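Local atomic coordinates of techylectin-5A (Tachypleus tridentatus, PDB entry 1JC9), a protein that agglutinates bacteria and human erythrocytes as a secreted lectin of innate immunity, recognising acetyl group-containing substances on their surfaces. Residues L145-N150 with A244-H249; Y154-D159 with N175-A180; R218-N223 with S235-I240. All coordinates share one frame; numbering follows the deposited sequence.

Interaction 1 (L145-N150 with A244-H249); sequences LKDKEN and AWKGYH. With NAG (2-acetamido-2-deoxy-beta-D-glucopyranose), chain B.
Asp147 OD2 takes the ammonium group of Lys246 in a salt bridge, NZ to OD2 3.1 Å, and so ties a beta turn to the end of a helix in this fibrinogen-like domain. The turn is type I, Asp147 to Asn150, and follows strand 139-146; the helix is 243-246, which Gly247 leaves with a positive phi. NZ comes to OD2 on its anti side, 27° out of the carboxylate plane, and the two side chains cross at about a right angle. The other oxygen, OD1, serves the turn and the residue after it: it accepts the N-H of Asp151 and, weakly, that of Glu149.

Chi1 (-177°) sets Trp245 CG anti to the backbone N, and the indole lies against the strand end. Its benzo rim does the touching: CZ3 is 3.8 Å from Leu145 CB, and CZ2 lies 3.6 Å from Asp147 OD2, both approaches oblique to the ring. Lys146 N comes up to the edge of the indole, near its plane. Lys246 is bent at chi2 (-69°, placing CD); its CE lies over one face of the same indole, 3.5 Å above the plane toward the rim, while its charge also meets the Tyr250 ring in a cation-pi contact. Glu149 OE1, 5.2 Å from Lys246 NZ, probably adds to the negative field around the lysine.

Beyond Gly247 the chain runs to the sugar site, where Tyr248, implicated in ligand binding, sets one ring face against the acetyl methyl of N-acetylglucosamine, CE1 to NAG C8 3.8 Å, and its OH accepts a hydrogen bond of 2.7 Å from NAG O1.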
loop_
_atom_site.group_PDB
_atom_site.type_symbol
_atom_site.label_atom_id
_atom_site.label_comp_id
_atom_site.label_asym_id
_atom_site.label_seq_id
_atom_site.Cartn_x
_atom_site.Cartn_y
_atom_site.Cartn_z
ATOM N N LEU A 145 -2.746 -9.049 5.953
ATOM C CA LEU A 145 -2.289 -10.133 5.088
ATOM C C LEU A 145 -3.026 -11.447 5.355
ATOM O O LEU A 145 -3.362 -11.765 6.498
ATOM C CB LEU A 145 -0.789 -10.351 5.309
ATOM C CG LEU A 145 0.047 -9.083 5.524
ATOM C CD1 LEU A 145 1.413 -9.460 6.073
ATOM C CD2 LEU A 145 0.180 -8.319 4.208
ATOM N N LYS A 146 -3.255 -12.216 4.298
ATOM C CA LYS A 146 -3.942 -13.497 4.418
ATOM C C LYS A 146 -3.321 -14.509 3.457
ATOM O O LYS A 146 -3.017 -14.169 2.313
ATOM C CB LYS A 146 -5.430 -13.319 4.095
ATOM C CG LYS A 146 -6.239 -14.607 4.162
ATOM C CD LYS A 146 -7.663 -14.420 3.650
ATOM C CE LYS A 146 -8.458 -13.460 4.516
ATOM N NZ LYS A 146 -9.853 -13.296 4.010
ATOM N N ASP A 147 -3.120 -15.746 3.915
ATOM C CA ASP A 147 -2.549 -16.768 3.042
ATOM C C ASP A 147 -3.649 -17.654 2.457
ATOM O O ASP A 147 -4.834 -17.402 2.685
ATOM C CB ASP A 147 -1.505 -17.622 3.779
ATOM C CG ASP A 147 -2.099 -18.465 4.894
ATOM O OD1 ASP A 147 -3.301 -18.800 4.837
ATOM O OD2 ASP A 147 -1.346 -18.811 5.826
ATOM N N LYS A 148 -3.263 -18.683 1.705
ATOM C CA LYS A 148 -4.238 -19.570 1.069
ATOM C C LYS A 148 -5.070 -20.419 2.027
ATOM O O LYS A 148 -6.141 -20.898 1.656
ATOM C CB LYS A 148 -3.545 -20.474 0.047
ATOM C CG LYS A 148 -2.811 -19.701 -1.032
ATOM C CD LYS A 148 -2.345 -20.597 -2.163
ATOM C CE LYS A 148 -3.513 -21.078 -3.003
ATOM N NZ LYS A 148 -3.037 -21.798 -4.215
ATOM N N GLU A 149 -4.582 -20.611 3.248
ATOM C CA GLU A 149 -5.319 -21.385 4.242
ATOM C C GLU A 149 -6.294 -20.473 4.980
ATOM O O GLU A 149 -6.952 -20.895 5.932
ATOM C CB GLU A 149 -4.362 -22.026 5.251
ATOM C CG GLU A 149 -3.797 -23.367 4.813
ATOM C CD GLU A 149 -3.039 -23.282 3.507
ATOM O OE1 GLU A 149 -2.001 -22.583 3.466
ATOM O OE2 GLU A 149 -3.483 -23.912 2.522
ATOM N N ASN A 150 -6.372 -19.222 4.534
ATOM C CA ASN A 150 -7.252 -18.221 5.134
ATOM C C ASN A 150 -6.764 -17.715 6.491
ATOM O O ASN A 150 -7.506 -17.054 7.217
ATOM C CB ASN A 150 -8.684 -18.765 5.255
ATOM C CG ASN A 150 -9.440 -18.712 3.936
ATOM O OD1 ASN A 150 -10.519 -19.294 3.795
ATOM N ND2 ASN A 150 -8.880 -18.002 2.963
ATOM N N ALA A 244 9.087 -11.845 6.639
ATOM C CA ALA A 244 9.005 -12.280 8.027
ATOM C C ALA A 244 7.942 -13.333 8.311
ATOM O O ALA A 244 8.025 -14.040 9.311
ATOM C CB ALA A 244 8.804 -11.073 8.940
ATOM N N TRP A 245 6.945 -13.451 7.444
ATOM C CA TRP A 245 5.902 -14.439 7.673
ATOM C C TRP A 245 6.012 -15.672 6.777
ATOM O O TRP A 245 6.083 -16.794 7.276
ATOM C CB TRP A 245 4.514 -13.798 7.513
ATOM C CG TRP A 245 3.370 -14.742 7.794
ATOM C CD1 TRP A 245 3.391 -15.839 8.615
ATOM C CD2 TRP A 245 2.034 -14.659 7.276
ATOM N NE1 TRP A 245 2.156 -16.440 8.637
ATOM C CE2 TRP A 245 1.304 -15.740 7.825
ATOM C CE3 TRP A 245 1.382 -13.775 6.404
ATOM C CZ2 TRP A 245 -0.049 -15.963 7.529
ATOM C CZ3 TRP A 245 0.035 -13.996 6.110
ATOM C CH2 TRP A 245 -0.664 -15.083 6.672
ATOM N N LYS A 246 6.043 -15.471 5.462
ATOM C CA LYS A 246 6.098 -16.602 4.536
ATOM C C LYS A 246 7.375 -16.775 3.709
ATOM O O LYS A 246 7.421 -17.626 2.821
ATOM C CB LYS A 246 4.902 -16.534 3.584
ATOM C CG LYS A 246 3.545 -16.618 4.267
ATOM C CD LYS A 246 3.307 -18.006 4.836
ATOM C CE LYS A 246 1.869 -18.181 5.299
ATOM N NZ LYS A 246 1.612 -19.566 5.789
ATOM N N GLY A 247 8.406 -15.982 3.986
ATOM C CA GLY A 247 9.645 -16.104 3.232
ATOM C C GLY A 247 9.640 -15.417 1.871
ATOM O O GLY A 247 8.883 -14.468 1.643
ATOM N N TYR A 248 10.482 -15.896 0.959
ATOM C CA TYR A 248 10.573 -15.316 -0.380
ATOM C C TYR A 248 9.970 -16.167 -1.498
ATOM O O TYR A 248 10.123 -15.837 -2.675
ATOM C CB TYR A 248 12.029 -15.020 -0.733
ATOM C CG TYR A 248 12.603 -13.786 -0.076
ATOM C CD1 TYR A 248 11.937 -12.561 -0.149
ATOM C CD2 TYR A 248 13.846 -13.825 0.562
ATOM C CE1 TYR A 248 12.492 -11.409 0.385
ATOM C CE2 TYR A 248 14.412 -12.678 1.098
ATOM C CZ TYR A 248 13.728 -11.470 1.002
ATOM O OH TYR A 248 14.294 -10.321 1.495
ATOM N N HIS A 249 9.286 -17.253 -1.145
ATOM C CA HIS A 249 8.693 -18.123 -2.159
ATOM C C HIS A 249 7.201 -18.357 -1.953
ATOM O O HIS A 249 6.687 -19.439 -2.245
ATOM C CB HIS A 249 9.429 -19.467 -2.185
ATOM C CG HIS A 249 10.796 -19.393 -2.791
ATOM N ND1 HIS A 249 11.013 -19.468 -4.151
ATOM C CD2 HIS A 249 12.016 -19.224 -2.225
ATOM C CE1 HIS A 249 12.306 -19.350 -4.396
ATOM N NE2 HIS A 249 12.937 -19.201 -3.244
HETATM C C1 NAG B . 17.915 -9.909 0.752
HETATM C C2 NAG B . 17.905 -9.721 -0.837
HETATM C C3 NAG B . 19.176 -10.445 -1.425
HETATM C C4 NAG B . 20.372 -9.727 -0.842
HETATM C C5 NAG B . 20.322 -9.868 0.722
HETATM C C6 NAG B . 21.488 -9.139 1.396
HETATM C C7 NAG B . 15.770 -9.466 -1.940
HETATM C C8 NAG B . 14.501 -10.001 -2.527
HETATM N N2 NAG B . 16.688 -10.338 -1.386
HETATM O O1 NAG B . 16.775 -9.274 1.414
HETATM O O3 NAG B . 19.231 -10.306 -2.844
HETATM O O4 NAG B . 21.611 -10.336 -1.352
HETATM O O5 NAG B . 19.108 -9.302 1.306
HETATM O O6 NAG B . 21.257 -9.385 2.819
HETATM O O7 NAG B . 15.950 -8.224 -1.977
#

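Interaction 2 (Y154-D159 with N175-A180); sequences YAIYQD and NYSGDA
Tyr157 and Tyr176 pack together on one face of an antiparallel strand pair, their ring centroids 5.5 Å apart and the planes turned by 50°, neither stacked nor edge-to-face. Tyr157 lays its phenol end beside Tyr176, CZ to CD1 3.6 Å, and its CE2 also reaches Tyr176 CB. Ala155 CB meets the edge of the Tyr176 ring at CE1, 3.8 Å away, and also touches Ala180 CB. Both hydroxyls are bonded nearby: Tyr157 OH to Asn182 and Phe184, Tyr176 OH to Gly181.

Between the rings and the other face runs the backbone. Ile156 and Ser177 form the hydrogen-bonded pair, with Ile156 N to Ser177 O at 2.8 Å, and on their face Ser177 OG touches Ile156 CB. Gly178 slips under Tyr154: its CA lies 4.1 Å from the ring centroid in a CH-pi contact over the face, and 3.7 Å from Tyr154 O.

Polar groups close both ends. Asp179 CG lies between the backbone N and the carbonyl carbon (chi1 57°), and OD1 accepts the N-H of Tyr154 in a nearly straight bond of 3.0 Å, while Tyr154 O receives Asp179 N and, weakly, Ala180 N. That carboxylate also lies against the Tyr154 ring, OD1 3.4 Å from CD1, the two planes 68° apart. At the far end Gln158 N bonds Asn175 O, and a water links Asp159 OD2 to Asn175 N.

The short strand 176-178 thus pairs with strand 152-162 on one side, while on the other Ala155 and Tyr157 bond through their backbones to strand 139-146 in the main antiparallel sheet of the fibrinogen C-terminal domain.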
loop_
_atom_site.group_PDB
_atom_site.type_symbol
_atom_site.label_atom_id
_atom_site.label_comp_id
_atom_site.label_asym_id
_atom_site.label_seq_id
_atom_site.Cartn_x
_atom_site.Cartn_y
_atom_site.Cartn_z
ATOM N N TYR A 154 -1.149 -9.179 10.672
ATOM C CA TYR A 154 -1.223 -7.749 10.412
ATOM C C TYR A 154 0.029 -7.085 10.961
ATOM O O TYR A 154 0.736 -7.657 11.797
ATOM C CB TYR A 154 -2.467 -7.128 11.072
ATOM C CG TYR A 154 -2.356 -6.996 12.575
ATOM C CD1 TYR A 154 -2.447 -8.113 13.402
ATOM C CD2 TYR A 154 -2.087 -5.763 13.167
ATOM C CE1 TYR A 154 -2.265 -8.008 14.787
ATOM C CE2 TYR A 154 -1.900 -5.646 14.549
ATOM C CZ TYR A 154 -1.989 -6.774 15.350
ATOM O OH TYR A 154 -1.786 -6.668 16.712
ATOM N N ALA A 155 0.303 -5.880 10.474
ATOM C CA ALA A 155 1.451 -5.101 10.915
ATOM C C ALA A 155 1.002 -3.650 10.909
ATOM O O ALA A 155 0.296 -3.212 9.998
ATOM C CB ALA A 155 2.620 -5.292 9.966
ATOM N N ILE A 156 1.398 -2.918 11.937
ATOM C CA ILE A 156 1.047 -1.516 12.068
ATOM C C ILE A 156 2.339 -0.716 12.146
ATOM O O ILE A 156 3.291 -1.141 12.795
ATOM C CB ILE A 156 0.261 -1.246 13.380
ATOM C CG1 ILE A 156 -0.983 -2.137 13.459
ATOM C CG2 ILE A 156 -0.121 0.232 13.466
ATOM C CD1 ILE A 156 -2.070 -1.764 12.499
ATOM N N TYR A 157 2.372 0.427 11.470
ATOM C CA TYR A 157 3.528 1.310 11.516
ATOM C C TYR A 157 2.998 2.711 11.777
ATOM O O TYR A 157 2.133 3.203 11.042
ATOM C CB TYR A 157 4.301 1.315 10.192
ATOM C CG TYR A 157 5.012 0.024 9.894
ATOM C CD1 TYR A 157 4.344 -1.036 9.289
ATOM C CD2 TYR A 157 6.346 -0.155 10.258
ATOM C CE1 TYR A 157 4.984 -2.247 9.054
ATOM C CE2 TYR A 157 6.997 -1.365 10.032
ATOM C CZ TYR A 157 6.310 -2.406 9.430
ATOM O OH TYR A 157 6.945 -3.607 9.208
ATOM N N GLN A 158 3.500 3.349 12.826
ATOM C CA GLN A 158 3.065 4.701 13.141
ATOM C C GLN A 158 3.786 5.712 12.265
ATOM O O GLN A 158 4.769 5.387 11.594
ATOM C CB GLN A 158 3.349 5.039 14.602
ATOM C CG GLN A 158 2.488 4.298 15.594
ATOM C CD GLN A 158 2.553 4.921 16.975
ATOM O OE1 GLN A 158 2.044 6.025 17.192
ATOM N NE2 GLN A 158 3.191 4.226 17.914
ATOM N N ASP A 159 3.277 6.939 12.273
ATOM C CA ASP A 159 3.872 8.038 11.530
ATOM C C ASP A 159 4.230 7.679 10.097
ATOM O O ASP A 159 5.389 7.773 9.695
ATOM C CB ASP A 159 5.120 8.535 12.266
ATOM C CG ASP A 159 4.874 8.747 13.754
ATOM O OD1 ASP A 159 3.779 9.228 14.114
ATOM O OD2 ASP A 159 5.777 8.444 14.567
ATOM N N ASN A 175 7.490 3.452 14.488
ATOM C CA ASN A 175 7.496 2.149 15.155
ATOM C C ASN A 175 6.511 1.100 14.660
ATOM O O ASN A 175 5.372 1.395 14.290
ATOM C CB ASN A 175 7.310 2.328 16.664
ATOM C CG ASN A 175 8.456 3.087 17.304
ATOM O OD1 ASN A 175 9.624 2.771 17.082
ATOM N ND2 ASN A 175 8.128 4.090 18.108
ATOM N N TYR A 176 6.985 -0.140 14.693
ATOM C CA TYR A 176 6.235 -1.310 14.275
ATOM C C TYR A 176 5.554 -2.007 15.457
ATOM O O TYR A 176 5.995 -1.903 16.598
ATOM C CB TYR A 176 7.197 -2.296 13.603
ATOM C CG TYR A 176 6.711 -3.730 13.574
ATOM C CD1 TYR A 176 5.844 -4.174 12.576
ATOM C CD2 TYR A 176 7.096 -4.637 14.567
ATOM C CE1 TYR A 176 5.371 -5.483 12.565
ATOM C CE2 TYR A 176 6.627 -5.948 14.570
ATOM C CZ TYR A 176 5.764 -6.363 13.563
ATOM O OH TYR A 176 5.298 -7.657 13.543
ATOM N N SER A 177 4.468 -2.708 15.164
ATOM C CA SER A 177 3.742 -3.482 16.156
ATOM C C SER A 177 2.845 -4.404 15.340
ATOM O O SER A 177 2.454 -4.055 14.224
ATOM C CB SER A 177 2.919 -2.577 17.086
ATOM O OG SER A 177 1.811 -2.010 16.423
ATOM N N GLY A 178 2.553 -5.587 15.872
ATOM C CA GLY A 178 1.717 -6.534 15.157
ATOM C C GLY A 178 2.296 -7.937 15.224
ATOM O O GLY A 178 3.218 -8.187 15.998
ATOM N N ASP A 179 1.773 -8.850 14.410
ATOM C CA ASP A 179 2.257 -10.228 14.416
ATOM C C ASP A 179 2.690 -10.774 13.056
ATOM O O ASP A 179 2.954 -11.966 12.926
ATOM C CB ASP A 179 1.192 -11.159 15.010
ATOM C CG ASP A 179 -0.129 -11.087 14.269
ATOM O OD1 ASP A 179 -0.154 -10.574 13.128
ATOM O OD2 ASP A 179 -1.146 -11.553 14.825
ATOM N N ALA A 180 2.773 -9.919 12.045
ATOM C CA ALA A 180 3.175 -10.381 10.718
ATOM C C ALA A 180 4.687 -10.426 10.564
ATOM O O ALA A 180 5.208 -11.109 9.684
ATOM C CB ALA A 180 2.583 -9.471 9.647
HETATM O O HOH W 1 6.853 6.130 15.842
#

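Interaction 3 (R218-N223 with S235-I240); sequences RCHESN and SYADGI. With NAG (2-acetamido-2-deoxy-beta-D-glucopyranose), chain B.
Two irregular loops form much of the acetyl-binding pocket of this fibrinogen-like lectin, and His220 joins them: its NE2 donates to Ala237 O at 3.0 Å, meeting a carbonyl lone pair and staying close to the imidazole plane. That bond helps fix the rotation of the ring and leaves its two faces to different neighbours. On one lies the acetyl methyl, NAG C8, 3.6 Å above the plane toward the rim; on the opposite one Asn223 CB sits over the centre. Ala237 CB adds a second wall for the methyl, 3.7 Å from NAG C8, and also rests over the centre of the Tyr236 ring.

The acetyl carbonyl is gripped by successive backbone N-H groups: NAG O7 receives Cys219 N at 2.7 Å and His220 N at 2.9 Å. A cis peptide precedes Cys219, which is held by its disulfide to Cys206. From the other loop comes Tyr236, its CG anti to the backbone N (chi1 180°); its OH accepts the amide N-H, NAG N2 to OH 2.9 Å. All polar atoms of the acetamido group thus have protein partners.

Beside the His220 bond, Asn223 makes the second tie between the loops. OD1 takes the hydroxyl of Tyr216, and ND2 is shared between Tyr210 O and Gly239 O; the latter bond measures 3.1 Å, with the donor tilted 33° from the carbonyl plane of Gly239.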
loop_
_atom_site.group_PDB
_atom_site.type_symbol
_atom_site.label_atom_id
_atom_site.label_comp_id
_atom_site.label_asym_id
_atom_site.label_seq_id
_atom_site.Cartn_x
_atom_site.Cartn_y
_atom_site.Cartn_z
ATOM N N ARG A 218 17.576 -2.942 -1.368
ATOM C CA ARG A 218 18.581 -3.830 -1.958
ATOM C C ARG A 218 18.235 -5.319 -1.816
ATOM O O ARG A 218 19.084 -6.089 -1.372
ATOM C CB ARG A 218 19.931 -3.622 -1.275
ATOM C CG ARG A 218 20.655 -2.329 -1.559
ATOM C CD ARG A 218 21.742 -2.145 -0.501
ATOM N NE ARG A 218 22.878 -1.352 -0.966
ATOM C CZ ARG A 218 23.781 -1.783 -1.844
ATOM N NH1 ARG A 218 23.686 -3.005 -2.359
ATOM N NH2 ARG A 218 24.785 -0.995 -2.204
ATOM N N CYS A 219 17.033 -5.754 -2.196
ATOM C CA CYS A 219 15.993 -4.916 -2.767
ATOM C C CYS A 219 14.759 -4.788 -1.871
ATOM O O CYS A 219 14.184 -3.699 -1.755
ATOM C CB CYS A 219 15.565 -5.486 -4.114
ATOM S SG CYS A 219 16.743 -5.248 -5.483
ATOM N N HIS A 220 14.344 -5.890 -1.242
ATOM C CA HIS A 220 13.154 -5.840 -0.391
ATOM C C HIS A 220 12.980 -6.995 0.582
ATOM O O HIS A 220 13.660 -8.020 0.497
ATOM C CB HIS A 220 11.896 -5.792 -1.264
ATOM C CG HIS A 220 11.525 -7.118 -1.854
ATOM N ND1 HIS A 220 11.037 -8.161 -1.093
ATOM C CD2 HIS A 220 11.603 -7.584 -3.123
ATOM C CE1 HIS A 220 10.828 -9.210 -1.868
ATOM N NE2 HIS A 220 11.165 -8.887 -3.104
ATOM N N GLU A 221 12.040 -6.802 1.505
ATOM C CA GLU A 221 11.657 -7.813 2.479
ATOM C C GLU A 221 10.140 -7.946 2.318
ATOM O O GLU A 221 9.541 -8.930 2.751
ATOM C CB GLU A 221 12.024 -7.394 3.904
ATOM C CG GLU A 221 13.526 -7.284 4.130
ATOM C CD GLU A 221 13.922 -7.500 5.579
ATOM O OE1 GLU A 221 13.391 -6.799 6.466
ATOM O OE2 GLU A 221 14.770 -8.380 5.831
ATOM N N SER A 222 9.528 -6.938 1.695
ATOM C CA SER A 222 8.089 -6.946 1.400
ATOM C C SER A 222 7.951 -6.457 -0.043
ATOM O O SER A 222 8.667 -5.550 -0.462
ATOM C CB SER A 222 7.304 -6.047 2.370
ATOM O OG SER A 222 7.787 -4.719 2.388
ATOM N N ASN A 223 7.038 -7.057 -0.801
ATOM C CA ASN A 223 6.872 -6.709 -2.213
ATOM C C ASN A 223 5.404 -6.850 -2.611
ATOM O O ASN A 223 5.076 -7.534 -3.577
ATOM C CB ASN A 223 7.759 -7.660 -3.041
ATOM C CG ASN A 223 7.897 -7.243 -4.494
ATOM O OD1 ASN A 223 8.181 -6.086 -4.799
ATOM N ND2 ASN A 223 7.726 -8.198 -5.399
ATOM N N SER A 235 10.161 -19.251 -8.522
ATOM C CA SER A 235 10.875 -18.019 -8.842
ATOM C C SER A 235 11.243 -17.347 -7.527
ATOM O O SER A 235 10.591 -17.571 -6.503
ATOM C CB SER A 235 10.009 -17.088 -9.698
ATOM O OG SER A 235 8.766 -16.818 -9.077
ATOM N N TYR A 236 12.281 -16.519 -7.556
ATOM C CA TYR A 236 12.749 -15.862 -6.344
ATOM C C TYR A 236 12.172 -14.486 -6.010
ATOM O O TYR A 236 12.385 -13.514 -6.731
ATOM C CB TYR A 236 14.278 -15.765 -6.374
ATOM C CG TYR A 236 14.879 -15.093 -5.160
ATOM C CD1 TYR A 236 14.821 -15.693 -3.906
ATOM C CD2 TYR A 236 15.498 -13.848 -5.266
ATOM C CE1 TYR A 236 15.365 -15.069 -2.779
ATOM C CE2 TYR A 236 16.046 -13.214 -4.147
ATOM C CZ TYR A 236 15.974 -13.831 -2.909
ATOM O OH TYR A 236 16.510 -13.207 -1.802
ATOM N N ALA A 237 11.440 -14.434 -4.902
ATOM C CA ALA A 237 10.865 -13.207 -4.360
ATOM C C ALA A 237 10.180 -12.219 -5.304
ATOM O O ALA A 237 10.129 -11.025 -5.007
ATOM C CB ALA A 237 11.948 -12.478 -3.574
ATOM N N ASP A 238 9.631 -12.687 -6.420
ATOM C CA ASP A 238 8.989 -11.756 -7.341
ATOM C C ASP A 238 7.468 -11.709 -7.256
ATOM O O ASP A 238 6.814 -11.111 -8.105
ATOM C CB ASP A 238 9.450 -12.030 -8.778
ATOM C CG ASP A 238 9.238 -13.467 -9.203
ATOM O OD1 ASP A 238 9.001 -14.330 -8.332
ATOM O OD2 ASP A 238 9.323 -13.731 -10.421
ATOM N N GLY A 239 6.914 -12.336 -6.221
ATOM C CA GLY A 239 5.473 -12.323 -6.018
ATOM C C GLY A 239 5.139 -11.384 -4.863
ATOM O O GLY A 239 5.994 -10.590 -4.464
ATOM N N ILE A 240 3.914 -11.469 -4.336
ATOM C CA ILE A 240 3.461 -10.631 -3.212
ATOM C C ILE A 240 4.077 -11.195 -1.929
ATOM O O ILE A 240 3.436 -11.962 -1.214
ATOM C CB ILE A 240 1.910 -10.676 -3.054
ATOM C CG1 ILE A 240 1.222 -10.423 -4.399
ATOM C CG2 ILE A 240 1.453 -9.654 -2.016
ATOM C CD1 ILE A 240 1.634 -9.161 -5.064
HETATM C C1 NAG B . 17.915 -9.909 0.752
HETATM C C2 NAG B . 17.905 -9.721 -0.837
HETATM C C3 NAG B . 19.176 -10.445 -1.425
HETATM C C4 NAG B . 20.372 -9.727 -0.842
HETATM C C5 NAG B . 20.322 -9.868 0.722
HETATM C C6 NAG B . 21.488 -9.139 1.396
HETATM C C7 NAG B . 15.770 -9.466 -1.940
HETATM C C8 NAG B . 14.501 -10.001 -2.527
HETATM N N2 NAG B . 16.688 -10.338 -1.386
HETATM O O1 NAG B . 16.775 -9.274 1.414
HETATM O O3 NAG B . 19.231 -10.306 -2.844
HETATM O O4 NAG B . 21.611 -10.336 -1.352
HETATM O O5 NAG B . 19.108 -9.302 1.306
HETATM O O6 NAG B . 21.257 -9.385 2.819
HETATM O O7 NAG B . 15.950 -8.224 -1.977
#

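In the fold
Interactions 1 and 3 share the bound N-acetylglucosamine and touch directly, their centres about 13 Å apart. Tyr248 is the joint: its OH lies 2.6 Å from His220 O, a probable hydrogen bond, and its backbone O is 2.9 Å from Ala237 N. The same tyrosine therefore reaches both loops of the pocket, to which Arg186 also contributes through a hydrogen bond to the sugar. Interaction 2 lies farther off, with Tyr157 about 14 Å from the sugar by its side chain, and it does not touch interaction 3. It meets interaction 1 instead, where Ala180 O packs 3.5 Å from Trp245 CB and Ala180 CB reaches Leu145 CD1; strands 139-146 and 152-162 are neighbours in one sheet.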